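Local coordinates for protein dicer Related Helicase (Caenorhabditis elegans, PDB 6M6Q) that probably hydrolyses ATP and binds RNA as a Dicer-related helicase of RNA interference, this chain being its all-helical N-terminal domain, at residues 26-31 and 268-273; 36-41 and 231-236; 146-151 and 224-229; 218-223 and 262-267. One frame throughout, in Å; residues are numbered along the deposited sequence.

Contact 1: 26-31 and 268-273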
loop_
_atom_site.group_PDB
_atom_site.type_symbol
_atom_site.label_atom_id
_atom_site.label_comp_id
_atom_site.label_asym_id
_atom_site.label_seq_id
_atom_site.Cartn_x
_atom_site.Cartn_y
_atom_site.Cartn_z
ATOM N N PRO B 26 4.684 10.307 -12.264
ATOM C CA PRO B 26 4.195 8.929 -12.132
ATOM C C PRO B 26 2.867 8.808 -11.360
ATOM O O PRO B 26 1.981 8.166 -11.852
ATOM C CB PRO B 26 5.330 8.232 -11.360
ATOM C CG PRO B 26 6.562 8.961 -11.822
ATOM C CD PRO B 26 6.116 10.409 -11.948
ATOM N N ALA B 27 2.768 9.462 -10.200
ATOM C CA ALA B 27 1.604 9.418 -9.281
ATOM C C ALA B 27 0.403 10.096 -9.934
ATOM O O ALA B 27 -0.726 9.607 -9.761
ATOM C CB ALA B 27 1.940 10.080 -7.967
ATOM N N TYR B 28 0.626 11.217 -10.595
ATOM C CA TYR B 28 -0.439 11.977 -11.261
ATOM C C TYR B 28 -1.002 11.119 -12.399
ATOM O O TYR B 28 -2.231 10.939 -12.455
ATOM C CB TYR B 28 0.055 13.350 -11.712
ATOM C CG TYR B 28 -1.067 14.226 -12.216
ATOM C CD1 TYR B 28 -1.325 14.357 -13.574
ATOM C CD2 TYR B 28 -1.949 14.820 -11.332
ATOM C CE1 TYR B 28 -2.404 15.084 -14.033
ATOM C CE2 TYR B 28 -3.022 15.568 -11.780
ATOM C CZ TYR B 28 -3.254 15.695 -13.135
ATOM O OH TYR B 28 -4.302 16.455 -13.574
ATOM N N PHE B 29 -0.135 10.519 -13.211
ATOM C CA PHE B 29 -0.536 9.627 -14.333
ATOM C C PHE B 29 -1.389 8.465 -13.798
ATOM O O PHE B 29 -2.336 8.074 -14.484
ATOM C CB PHE B 29 0.682 9.097 -15.084
ATOM C CG PHE B 29 0.338 8.193 -16.239
ATOM C CD1 PHE B 29 0.039 8.713 -17.483
ATOM C CD2 PHE B 29 0.278 6.816 -16.070
ATOM C CE1 PHE B 29 -0.300 7.881 -18.540
ATOM C CE2 PHE B 29 -0.060 5.987 -17.130
ATOM C CZ PHE B 29 -0.333 6.520 -18.367
ATOM N N ARG B 30 -1.062 7.948 -12.604
ATOM C CA ARG B 30 -1.720 6.760 -11.978
ATOM C C ARG B 30 -3.117 7.108 -11.451
ATOM O O ARG B 30 -3.821 6.178 -11.095
ATOM C CB ARG B 30 -0.845 6.171 -10.864
ATOM C CG ARG B 30 0.359 5.410 -11.398
ATOM C CD ARG B 30 1.039 4.567 -10.362
ATOM N NE ARG B 30 1.621 5.337 -9.272
ATOM C CZ ARG B 30 2.920 5.669 -9.168
ATOM N NH1 ARG B 30 3.780 5.346 -10.122
ATOM N NH2 ARG B 30 3.348 6.320 -8.098
ATOM N N LEU B 31 -3.542 8.378 -11.504
ATOM C CA LEU B 31 -4.970 8.766 -11.267
ATOM C C LEU B 31 -5.813 8.378 -12.500
ATOM O O LEU B 31 -7.057 8.264 -12.348
ATOM C CB LEU B 31 -5.069 10.264 -10.941
ATOM C CG LEU B 31 -4.364 10.709 -9.649
ATOM C CD1 LEU B 31 -4.142 12.212 -9.621
ATOM C CD2 LEU B 31 -5.146 10.290 -8.427
ATOM N N MET B 268 -11.540 13.033 -9.681
ATOM C CA MET B 268 -11.687 14.256 -8.833
ATOM C C MET B 268 -10.303 14.817 -8.476
ATOM O O MET B 268 -10.104 16.028 -8.641
ATOM C CB MET B 268 -12.449 13.983 -7.537
ATOM C CG MET B 268 -13.920 13.868 -7.721
ATOM S SD MET B 268 -14.719 13.598 -6.140
ATOM C CE MET B 268 -15.065 15.276 -5.645
ATOM N N PHE B 269 -9.385 13.982 -7.994
ATOM C CA PHE B 269 -7.998 14.384 -7.637
ATOM C C PHE B 269 -7.238 14.800 -8.901
ATOM O O PHE B 269 -6.449 15.732 -8.814
ATOM C CB PHE B 269 -7.286 13.261 -6.885
ATOM C CG PHE B 269 -7.739 13.127 -5.457
ATOM C CD1 PHE B 269 -8.848 12.359 -5.139
ATOM C CD2 PHE B 269 -7.103 13.827 -4.442
ATOM C CE1 PHE B 269 -9.290 12.258 -3.831
ATOM C CE2 PHE B 269 -7.554 13.740 -3.137
ATOM C CZ PHE B 269 -8.641 12.947 -2.830
ATOM N N LEU B 270 -7.532 14.159 -10.038
ATOM C CA LEU B 270 -6.957 14.502 -11.363
ATOM C C LEU B 270 -7.374 15.924 -11.723
ATOM O O LEU B 270 -6.515 16.689 -12.124
ATOM C CB LEU B 270 -7.443 13.493 -12.413
ATOM C CG LEU B 270 -6.754 13.527 -13.779
ATOM C CD1 LEU B 270 -5.383 12.908 -13.705
ATOM C CD2 LEU B 270 -7.564 12.795 -14.831
ATOM N N ALA B 271 -8.644 16.261 -11.521
ATOM C CA ALA B 271 -9.284 17.510 -11.999
ATOM C C ALA B 271 -8.784 18.715 -11.195
ATOM O O ALA B 271 -8.936 19.818 -11.690
ATOM C CB ALA B 271 -10.781 17.383 -11.896
ATOM N N ILE B 272 -8.236 18.492 -9.988
ATOM C CA ILE B 272 -7.807 19.541 -8.993
ATOM C C ILE B 272 -6.913 20.595 -9.662
ATOM O O ILE B 272 -6.973 21.754 -9.244
ATOM C CB ILE B 272 -7.088 18.868 -7.803
ATOM C CG1 ILE B 272 -8.101 18.287 -6.821
ATOM C CG2 ILE B 272 -6.099 19.816 -7.118
ATOM C CD1 ILE B 272 -7.480 17.521 -5.680
ATOM N N ILE B 273 -6.098 20.195 -10.639
ATOM C CA ILE B 273 -5.072 21.057 -11.288
ATOM C C ILE B 273 -5.766 22.222 -12.016
ATOM O O ILE B 273 -5.108 23.247 -12.233
ATOM C CB ILE B 273 -4.159 20.221 -12.219
ATOM C CG1 ILE B 273 -2.817 20.919 -12.459
ATOM C CG2 ILE B 273 -4.864 19.872 -13.527
ATOM C CD1 ILE B 273 -1.986 21.091 -11.202
#
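In the interior of the all-helical N-terminal domain, helix 25-29 and the 3-10 turn that follows it pack against the last turn of helix 262-271 and its 3-10 continuation. Tyr28 carries the contact. With CG anti to the backbone N (chi1 -172°), its ring crosses Leu270 at about a right angle, and Tyr28 OH donates to Leu270 O at 2.7 Å. The bond meets a lone pair in the carbonyl plane, at a C=O...donor angle of 135°. Leu270 CD1 lies over one face of the Tyr28 ring, 4.0 Å from the centroid, in a CH-pi contact, and Ile273 CG2 stands 3.5 Å from Tyr28 OH. Leu31 extends the apolar surface, its CB 3.8 Å from Leu270 CD1. Trp154 also meets the Tyr28 ring edge-to-face. A phenylalanine in place of Tyr28 would lack the hydroxyl and would probably leave Leu270 O without this partner among hydrocarbon groups. Every touching residue is buried, so the phenol pays for its own polar burial by satisfying a buried carbonyl while its ring remains part of the hydrophobic packing.

Contact 2: 36-41 and 231-236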
loop_
_atom_site.group_PDB
_atom_site.type_symbol
_atom_site.label_atom_id
_atom_site.label_comp_id
_atom_site.label_asym_id
_atom_site.label_seq_id
_atom_site.Cartn_x
_atom_site.Cartn_y
_atom_site.Cartn_z
ATOM N N PHE B 36 -6.582 3.616 -18.118
ATOM C CA PHE B 36 -5.471 2.915 -18.813
ATOM C C PHE B 36 -5.814 1.434 -18.946
ATOM O O PHE B 36 -5.663 0.900 -20.050
ATOM C CB PHE B 36 -4.153 3.112 -18.072
ATOM C CG PHE B 36 -3.066 2.155 -18.482
ATOM C CD1 PHE B 36 -2.521 2.200 -19.756
ATOM C CD2 PHE B 36 -2.572 1.220 -17.585
ATOM C CE1 PHE B 36 -1.525 1.313 -20.129
ATOM C CE2 PHE B 36 -1.573 0.343 -17.955
ATOM C CZ PHE B 36 -1.050 0.393 -19.223
ATOM N N LEU B 37 -6.293 0.811 -17.860
ATOM C CA LEU B 37 -6.818 -0.590 -17.868
ATOM C C LEU B 37 -7.948 -0.665 -18.872
ATOM O O LEU B 37 -7.873 -1.534 -19.718
ATOM C CB LEU B 37 -7.297 -1.012 -16.468
ATOM C CG LEU B 37 -7.762 -2.474 -16.307
ATOM C CD1 LEU B 37 -6.613 -3.484 -16.499
ATOM C CD2 LEU B 37 -8.413 -2.677 -14.940
ATOM N N ASP B 38 -8.885 0.298 -18.830
ATOM C CA ASP B 38 -10.053 0.364 -19.756
ATOM C C ASP B 38 -9.573 0.310 -21.213
ATOM O O ASP B 38 -10.192 -0.440 -21.989
ATOM C CB ASP B 38 -10.933 1.593 -19.515
ATOM C CG ASP B 38 -12.187 1.569 -20.376
ATOM O OD1 ASP B 38 -12.216 2.304 -21.384
ATOM O OD2 ASP B 38 -13.061 0.728 -20.108
ATOM N N VAL B 39 -8.526 1.074 -21.559
ATOM C CA VAL B 39 -7.957 1.197 -22.941
ATOM C C VAL B 39 -7.346 -0.155 -23.355
ATOM O O VAL B 39 -7.632 -0.622 -24.476
ATOM C CB VAL B 39 -6.922 2.348 -23.021
ATOM C CG1 VAL B 39 -6.041 2.259 -24.262
ATOM C CG2 VAL B 39 -7.589 3.719 -22.952
ATOM N N CYS B 40 -6.574 -0.782 -22.471
ATOM C CA CYS B 40 -5.948 -2.108 -22.715
ATOM C C CYS B 40 -7.045 -3.162 -22.949
ATOM O O CYS B 40 -6.855 -4.008 -23.816
ATOM C CB CYS B 40 -5.033 -2.525 -21.564
ATOM S SG CYS B 40 -3.587 -1.455 -21.335
ATOM N N VAL B 41 -8.159 -3.085 -22.221
ATOM C CA VAL B 41 -9.270 -4.076 -22.305
ATOM C C VAL B 41 -10.073 -3.817 -23.584
ATOM O O VAL B 41 -10.417 -4.789 -24.260
ATOM C CB VAL B 41 -10.164 -4.029 -21.057
ATOM C CG1 VAL B 41 -11.482 -4.762 -21.282
ATOM C CG2 VAL B 41 -9.440 -4.577 -19.833
ATOM N N ASP B 231 -17.768 -2.162 -20.468
ATOM C CA ASP B 231 -18.689 -2.569 -19.378
ATOM C C ASP B 231 -17.873 -3.287 -18.306
ATOM O O ASP B 231 -18.152 -3.055 -17.105
ATOM C CB ASP B 231 -19.846 -3.410 -19.926
ATOM C CG ASP B 231 -20.779 -2.616 -20.835
ATOM O OD1 ASP B 231 -22.008 -2.752 -20.682
ATOM O OD2 ASP B 231 -20.265 -1.846 -21.671
ATOM N N LEU B 232 -16.856 -4.061 -18.727
ATOM C CA LEU B 232 -16.038 -4.960 -17.859
ATOM C C LEU B 232 -15.396 -4.152 -16.724
ATOM O O LEU B 232 -15.479 -4.598 -15.564
ATOM C CB LEU B 232 -14.972 -5.646 -18.716
ATOM C CG LEU B 232 -14.158 -6.748 -18.033
ATOM C CD1 LEU B 232 -13.812 -7.845 -19.027
ATOM C CD2 LEU B 232 -12.883 -6.199 -17.395
ATOM N N VAL B 233 -14.740 -3.040 -17.051
ATOM C CA VAL B 233 -13.980 -2.213 -16.075
ATOM C C VAL B 233 -14.987 -1.383 -15.278
ATOM O O VAL B 233 -14.835 -1.269 -14.058
ATOM C CB VAL B 233 -12.916 -1.338 -16.775
ATOM C CG1 VAL B 233 -12.199 -0.409 -15.791
ATOM C CG2 VAL B 233 -11.897 -2.191 -17.538
ATOM N N GLU B 234 -16.031 -0.903 -15.926
ATOM C CA GLU B 234 -17.077 -0.087 -15.269
ATOM C C GLU B 234 -17.653 -0.831 -14.050
ATOM O O GLU B 234 -17.656 -0.237 -12.974
ATOM C CB GLU B 234 -18.177 0.265 -16.258
ATOM C CG GLU B 234 -19.248 1.144 -15.644
ATOM C CD GLU B 234 -18.787 2.551 -15.312
ATOM O OE1 GLU B 234 -18.320 3.258 -16.259
ATOM O OE2 GLU B 234 -18.899 2.956 -14.107
ATOM N N ASP B 235 -18.139 -2.075 -14.234
ATOM C CA ASP B 235 -18.835 -2.869 -13.174
ATOM C C ASP B 235 -17.804 -3.443 -12.182
ATOM O O ASP B 235 -18.224 -3.913 -11.029
ATOM C CB ASP B 235 -19.709 -3.965 -13.797
ATOM C CG ASP B 235 -18.995 -5.290 -14.015
ATOM O OD1 ASP B 235 -18.794 -5.658 -15.194
ATOM O OD2 ASP B 235 -18.678 -5.967 -13.002
ATOM N N LEU B 236 -16.544 -3.459 -12.569
ATOM C CA LEU B 236 -15.441 -3.941 -11.718
ATOM C C LEU B 236 -15.192 -2.922 -10.601
ATOM O O LEU B 236 -14.824 -3.352 -9.500
ATOM C CB LEU B 236 -14.227 -4.150 -12.614
ATOM C CG LEU B 236 -12.927 -4.529 -11.928
ATOM C CD1 LEU B 236 -13.037 -5.887 -11.267
ATOM C CD2 LEU B 236 -11.797 -4.528 -12.939
#
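Helix 231-236 runs roughly antiparallel to helix 36-41, at 148° with the axes 9.5 Å apart at closest approach, and its inward residues meet the partner in turn. Leu232 comes first, reaching with CD2 to Val41 CG1 at the loose distance of 4.4 Å. Val233 follows and has more surface covered than any other residue of the pair. Val233 CG2, anti to the carbonyl carbon, rests 3.9 Å from Asp38 CA and is flanked by Leu37 CG at 4.3 Å and Val41 CG2 at 4.1 Å. The methyl thus sits against one turn of helix 36-41, touching residues spaced one and three apart. Beside it the carboxylate of Asp38, with CG anti to the backbone N (chi1 -174°), brings OD2 to 3.9 Å from Val233 CB. Its polar partners lie just before the second helix: OD2 is hydrogen-bonded to Thr230 OG1 and OD1 to Ser229 N, so a buried acid is satisfied by the chain leading into that helix. One turn after Leu232, Leu236 CD2 meets Leu37 CD2 tip to tip at 4.3 Å, and Leu236 also leans on Arg116 and Arg117 of helix 94-127. An aliphatic seam with one acid at its margin, joining two roughly antiparallel helices, is the kind of packing that builds helical bundles, the class to which CARD folds belong.

Contact 3: 146-151 and 224-229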
loop_
_atom_site.group_PDB
_atom_site.type_symbol
_atom_site.label_atom_id
_atom_site.label_comp_id
_atom_site.label_asym_id
_atom_site.label_seq_id
_atom_site.Cartn_x
_atom_site.Cartn_y
_atom_site.Cartn_z
ATOM N N LYS B 146 -4.585 12.069 -27.844
ATOM C CA LYS B 146 -3.530 13.099 -27.687
ATOM C C LYS B 146 -3.925 14.059 -26.555
ATOM O O LYS B 146 -3.030 14.461 -25.792
ATOM C CB LYS B 146 -3.342 13.862 -29.003
ATOM C CG LYS B 146 -3.095 12.995 -30.233
ATOM C CD LYS B 146 -1.637 12.791 -30.524
ATOM C CE LYS B 146 -1.390 11.725 -31.568
ATOM N NZ LYS B 146 -1.723 12.209 -32.928
ATOM N N GLU B 147 -5.215 14.421 -26.464
ATOM C CA GLU B 147 -5.738 15.405 -25.471
ATOM C C GLU B 147 -5.547 14.841 -24.063
ATOM O O GLU B 147 -5.106 15.585 -23.191
ATOM C CB GLU B 147 -7.221 15.708 -25.715
ATOM C CG GLU B 147 -7.719 16.966 -25.012
ATOM C CD GLU B 147 -8.045 16.830 -23.533
ATOM O OE1 GLU B 147 -8.100 17.864 -22.852
ATOM O OE2 GLU B 147 -8.281 15.710 -23.075
ATOM N N LEU B 148 -5.892 13.568 -23.864
ATOM C CA LEU B 148 -5.776 12.869 -22.566
ATOM C C LEU B 148 -4.292 12.750 -22.208
ATOM O O LEU B 148 -3.945 13.095 -21.062
ATOM C CB LEU B 148 -6.474 11.506 -22.662
ATOM C CG LEU B 148 -6.687 10.737 -21.351
ATOM C CD1 LEU B 148 -7.402 11.578 -20.295
ATOM C CD2 LEU B 148 -7.465 9.457 -21.617
ATOM N N TYR B 149 -3.437 12.407 -23.181
ATOM C CA TYR B 149 -1.953 12.422 -23.024
ATOM C C TYR B 149 -1.544 13.778 -22.477
ATOM O O TYR B 149 -0.935 13.826 -21.407
ATOM C CB TYR B 149 -1.235 12.107 -24.338
ATOM C CG TYR B 149 0.252 12.376 -24.344
ATOM C CD1 TYR B 149 0.763 13.522 -24.940
ATOM C CD2 TYR B 149 1.158 11.467 -23.817
ATOM C CE1 TYR B 149 2.125 13.782 -24.976
ATOM C CE2 TYR B 149 2.527 11.709 -23.847
ATOM C CZ TYR B 149 3.010 12.866 -24.444
ATOM O OH TYR B 149 4.348 13.111 -24.497
ATOM N N GLY B 150 -1.979 14.844 -23.147
ATOM C CA GLY B 150 -1.684 16.231 -22.758
ATOM C C GLY B 150 -2.129 16.527 -21.340
ATOM O O GLY B 150 -1.331 17.101 -20.565
ATOM N N TYR B 151 -3.355 16.130 -21.012
ATOM C CA TYR B 151 -4.028 16.413 -19.724
ATOM C C TYR B 151 -3.229 15.758 -18.581
ATOM O O TYR B 151 -3.114 16.379 -17.477
ATOM C CB TYR B 151 -5.483 15.940 -19.792
ATOM C CG TYR B 151 -6.349 16.429 -18.661
ATOM C CD1 TYR B 151 -6.992 17.654 -18.720
ATOM C CD2 TYR B 151 -6.517 15.666 -17.516
ATOM C CE1 TYR B 151 -7.767 18.119 -17.663
ATOM C CE2 TYR B 151 -7.298 16.109 -16.457
ATOM C CZ TYR B 151 -7.931 17.339 -16.532
ATOM O OH TYR B 151 -8.682 17.794 -15.485
ATOM N N GLY B 224 -15.470 13.617 -21.987
ATOM C CA GLY B 224 -15.691 12.341 -22.692
ATOM C C GLY B 224 -14.552 11.349 -22.495
ATOM O O GLY B 224 -14.836 10.156 -22.476
ATOM N N ASN B 225 -13.296 11.809 -22.410
ATOM C CA ASN B 225 -12.121 10.894 -22.301
ATOM C C ASN B 225 -11.794 10.631 -20.816
ATOM O O ASN B 225 -10.814 9.942 -20.555
ATOM C CB ASN B 225 -10.922 11.375 -23.127
ATOM C CG ASN B 225 -10.521 12.821 -22.905
ATOM O OD1 ASN B 225 -10.823 13.419 -21.870
ATOM N ND2 ASN B 225 -9.798 13.382 -23.866
ATOM N N HIS B 226 -12.612 11.125 -19.885
ATOM C CA HIS B 226 -12.549 10.773 -18.438
ATOM C C HIS B 226 -13.637 9.745 -18.114
ATOM O O HIS B 226 -14.025 9.638 -16.921
ATOM C CB HIS B 226 -12.687 12.026 -17.584
ATOM C CG HIS B 226 -11.552 12.972 -17.726
ATOM N ND1 HIS B 226 -11.463 14.108 -16.957
ATOM C CD2 HIS B 226 -10.422 12.922 -18.468
ATOM C CE1 HIS B 226 -10.360 14.754 -17.256
ATOM N NE2 HIS B 226 -9.698 14.045 -18.179
ATOM N N GLN B 227 -14.165 9.092 -19.149
ATOM C CA GLN B 227 -15.259 8.093 -19.069
ATOM C C GLN B 227 -14.717 6.781 -19.597
ATOM O O GLN B 227 -13.915 6.821 -20.554
ATOM C CB GLN B 227 -16.459 8.486 -19.932
ATOM C CG GLN B 227 -16.866 9.938 -19.822
ATOM C CD GLN B 227 -17.479 10.219 -18.486
ATOM O OE1 GLN B 227 -18.283 9.430 -17.981
ATOM N NE2 GLN B 227 -17.065 11.324 -17.881
ATOM N N LEU B 228 -15.102 5.666 -18.981
ATOM C CA LEU B 228 -14.623 4.326 -19.383
ATOM C C LEU B 228 -15.494 3.855 -20.537
ATOM O O LEU B 228 -16.672 4.243 -20.580
ATOM C CB LEU B 228 -14.674 3.368 -18.188
ATOM C CG LEU B 228 -13.948 3.842 -16.919
ATOM C CD1 LEU B 228 -14.186 2.869 -15.768
ATOM C CD2 LEU B 228 -12.443 4.023 -17.165
ATOM N N SER B 229 -14.892 3.136 -21.479
ATOM C CA SER B 229 -15.508 2.674 -22.743
ATOM C C SER B 229 -16.049 1.246 -22.587
ATOM O O SER B 229 -16.949 0.896 -23.375
ATOM C CB SER B 229 -14.530 2.752 -23.883
ATOM O OG SER B 229 -14.001 4.059 -24.019
#
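His226 directs the edge of its imidazole at one face of the Tyr151 ring, an edge-to-face pair with centroids 4.7 Å apart and planes at 63°. The approach is made by His226 CE1 and NE2, CE1 lying 3.4 Å from Tyr151 CE2, while His226 ND1 is hydrogen-bonded to the carbonyl oxygen of Glu219, which helps fix the rotation of the imidazole. Leu148 touches another part of the same edge, its CD1 3.8 Å from His226 CD2. The other methyl of Leu148, CD2, lies 3.5 Å from Asn225 O. Glu147, Leu148 and Tyr151 lie on one face of helix 146-152 and receive the loop that joins helix 210-221 to helix 231-236 in this all-helical N-terminal domain. At the more open side Asn225 ND2 donates to Glu147 OE2, 2.9 Å away with an N-H...acceptor angle of 154°. The donor meets the carboxylate from above its plane, although the two flat groups are only 19° apart. The same Asn225 ND2 is also hydrogen-bonded to Asp145 OD2, so two acids grip it, and Glu147 OE1 forms a salt bridge with Lys223 NZ.

Contact 4: 218-223 and 262-267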
loop_
_atom_site.group_PDB
_atom_site.type_symbol
_atom_site.label_atom_id
_atom_site.label_comp_id
_atom_site.label_asym_id
_atom_site.label_seq_id
_atom_site.Cartn_x
_atom_site.Cartn_y
_atom_site.Cartn_z
ATOM N N PHE B 218 -17.655 18.787 -14.057
ATOM C CA PHE B 218 -17.462 18.722 -15.524
ATOM C C PHE B 218 -16.432 17.636 -15.872
ATOM O O PHE B 218 -16.706 16.836 -16.807
ATOM C CB PHE B 218 -17.048 20.079 -16.089
ATOM C CG PHE B 218 -16.676 20.012 -17.542
ATOM C CD1 PHE B 218 -17.654 19.858 -18.517
ATOM C CD2 PHE B 218 -15.346 19.965 -17.923
ATOM C CE1 PHE B 218 -17.307 19.691 -19.848
ATOM C CE2 PHE B 218 -15.000 19.834 -19.258
ATOM C CZ PHE B 218 -15.982 19.697 -20.218
ATOM N N GLU B 219 -15.271 17.644 -15.193
ATOM C CA GLU B 219 -14.123 16.743 -15.496
ATOM C C GLU B 219 -14.487 15.315 -15.089
ATOM O O GLU B 219 -13.977 14.388 -15.743
ATOM C CB GLU B 219 -12.832 17.184 -14.797
ATOM C CG GLU B 219 -12.377 18.591 -15.143
ATOM C CD GLU B 219 -11.823 18.796 -16.543
ATOM O OE1 GLU B 219 -12.456 18.334 -17.510
ATOM O OE2 GLU B 219 -10.780 19.480 -16.668
ATOM N N VAL B 220 -15.409 15.139 -14.129
ATOM C CA VAL B 220 -15.872 13.787 -13.699
ATOM C C VAL B 220 -17.006 13.259 -14.607
ATOM O O VAL B 220 -16.924 12.090 -14.969
ATOM C CB VAL B 220 -16.248 13.762 -12.219
ATOM C CG1 VAL B 220 -17.137 12.574 -11.899
ATOM C CG2 VAL B 220 -14.996 13.754 -11.338
ATOM N N PHE B 221 -18.005 14.068 -14.986
ATOM C CA PHE B 221 -19.222 13.565 -15.687
ATOM C C PHE B 221 -19.226 13.936 -17.181
ATOM O O PHE B 221 -19.794 13.182 -17.954
ATOM C CB PHE B 221 -20.496 14.064 -15.008
ATOM C CG PHE B 221 -20.677 13.595 -13.591
ATOM C CD1 PHE B 221 -21.124 12.314 -13.310
ATOM C CD2 PHE B 221 -20.387 14.441 -12.528
ATOM C CE1 PHE B 221 -21.262 11.890 -11.995
ATOM C CE2 PHE B 221 -20.537 14.016 -11.212
ATOM C CZ PHE B 221 -20.965 12.742 -10.949
ATOM N N ASN B 222 -18.726 15.105 -17.571
ATOM C CA ASN B 222 -19.028 15.651 -18.921
ATOM C C ASN B 222 -17.792 15.612 -19.823
ATOM O O ASN B 222 -17.980 15.746 -21.045
ATOM C CB ASN B 222 -19.688 17.025 -18.825
ATOM C CG ASN B 222 -21.070 16.932 -18.215
ATOM O OD1 ASN B 222 -21.424 17.714 -17.334
ATOM N ND2 ASN B 222 -21.822 15.921 -18.620
ATOM N N LYS B 223 -16.587 15.406 -19.282
ATOM C CA LYS B 223 -15.375 15.199 -20.130
ATOM C C LYS B 223 -15.375 13.765 -20.663
ATOM O O LYS B 223 -15.308 12.837 -19.851
ATOM C CB LYS B 223 -14.082 15.509 -19.380
ATOM C CG LYS B 223 -12.860 15.648 -20.267
ATOM C CD LYS B 223 -12.654 17.076 -20.767
ATOM C CE LYS B 223 -11.674 17.165 -21.919
ATOM N NZ LYS B 223 -10.313 17.514 -21.447
ATOM N N LEU B 262 -14.612 3.871 -8.541
ATOM C CA LEU B 262 -13.248 4.168 -8.053
ATOM C C LEU B 262 -12.568 5.117 -9.044
ATOM O O LEU B 262 -11.731 5.945 -8.591
ATOM C CB LEU B 262 -12.465 2.871 -7.899
ATOM C CG LEU B 262 -12.968 1.935 -6.812
ATOM C CD1 LEU B 262 -12.263 0.608 -6.906
ATOM C CD2 LEU B 262 -12.776 2.542 -5.441
ATOM N N HIS B 263 -12.953 5.038 -10.325
ATOM C CA HIS B 263 -12.426 5.897 -11.408
ATOM C C HIS B 263 -12.926 7.318 -11.205
ATOM O O HIS B 263 -12.124 8.261 -11.395
ATOM C CB HIS B 263 -12.791 5.371 -12.799
ATOM C CG HIS B 263 -12.304 6.263 -13.894
ATOM N ND1 HIS B 263 -10.958 6.531 -14.089
ATOM C CD2 HIS B 263 -12.964 6.944 -14.854
ATOM C CE1 HIS B 263 -10.819 7.320 -15.129
ATOM N NE2 HIS B 263 -12.032 7.596 -15.611
ATOM N N LYS B 264 -14.159 7.469 -10.737
ATOM C CA LYS B 264 -14.744 8.798 -10.474
ATOM C C LYS B 264 -13.993 9.475 -9.322
ATOM O O LYS B 264 -13.742 10.679 -9.435
ATOM C CB LYS B 264 -16.245 8.696 -10.231
ATOM C CG LYS B 264 -17.063 8.698 -11.511
ATOM C CD LYS B 264 -18.547 8.789 -11.305
ATOM C CE LYS B 264 -19.296 8.840 -12.612
ATOM N NZ LYS B 264 -19.040 7.630 -13.421
ATOM N N THR B 265 -13.583 8.716 -8.309
ATOM C CA THR B 265 -12.838 9.238 -7.131
ATOM C C THR B 265 -11.475 9.766 -7.608
ATOM O O THR B 265 -11.116 10.899 -7.244
ATOM C CB THR B 265 -12.660 8.178 -6.034
ATOM O OG1 THR B 265 -13.927 7.634 -5.658
ATOM C CG2 THR B 265 -11.987 8.737 -4.796
ATOM N N LEU B 266 -10.767 8.994 -8.431
ATOM C CA LEU B 266 -9.419 9.365 -8.929
ATOM C C LEU B 266 -9.530 10.581 -9.857
ATOM O O LEU B 266 -8.627 11.470 -9.785
ATOM C CB LEU B 266 -8.786 8.164 -9.642
ATOM C CG LEU B 266 -8.510 6.954 -8.750
ATOM C CD1 LEU B 266 -7.687 5.923 -9.487
ATOM C CD2 LEU B 266 -7.823 7.360 -7.456
ATOM N N THR B 267 -10.611 10.661 -10.640
ATOM C CA THR B 267 -10.823 11.728 -11.641
ATOM C C THR B 267 -11.046 13.057 -10.923
ATOM O O THR B 267 -10.642 14.075 -11.487
ATOM C CB THR B 267 -11.944 11.355 -12.609
ATOM O OG1 THR B 267 -11.538 10.145 -13.244
ATOM C CG2 THR B 267 -12.207 12.402 -13.664
#
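Val220, Lys264 and Thr267 give up the most surface where the C-terminal end of helix 210-221 packs on the early turns of helix 262-271, a helix-helix junction of the all-helical domain. Val220 divides its two methyls between the others. Val220 CG1, anti to the backbone N, lies 3.9 Å from Lys264 CG, whereas Val220 CG2 is 3.9 Å from Thr267 CG2 and lies against Lys264 O. Lys264 contributes hydrocarbon rather than charge: crossing Val220 at about a right angle, its chain runs extended through chi2 and chi3, which carries Lys264 CE obliquely to 3.7 Å from Phe221 CE1; the bend at chi4 then turns only NZ. The Phe221 ring has Val220 CG1 over its centre, so valine, lysine methylenes and phenyl ring cover one another at the exposed margin. An alanine in place of Lys264 would lack the methylenes beyond CB and would probably uncover part of Val220 and deprive Phe221 of its contact with them. Thr267 turns its methyl toward helix 210-221, with CG2 3.4 Å from Glu219 O. Thr267 OG1 instead donates to His263 O, 2.7 Å away and from above the carbonyl plane, an oxygen that also accepts from Thr267 N at 2.9 Å.

From the N terminus, helix 25-29 opens the longest loop, which contact 1 closes only at 268-273, so the other three contacts fall within its span. Helix 33-42 comes next; contact 2 ties it to 231-236 and encloses contact 3, which joins 146-151 to 224-229. Contact 4 starts at 218-223, before contacts 3 and 2 have closed, and ends at 262-267 beyond them, thus crossing both. Contacts 1 and 4 share helix 262-271, and Tyr151 of contact 3 packs on Leu270 and Ala271. The loop 224-229 connects contacts 2, 3 and 4, linking the N-terminal helices to those late in the chain. Contacts 1 and 2 do not touch.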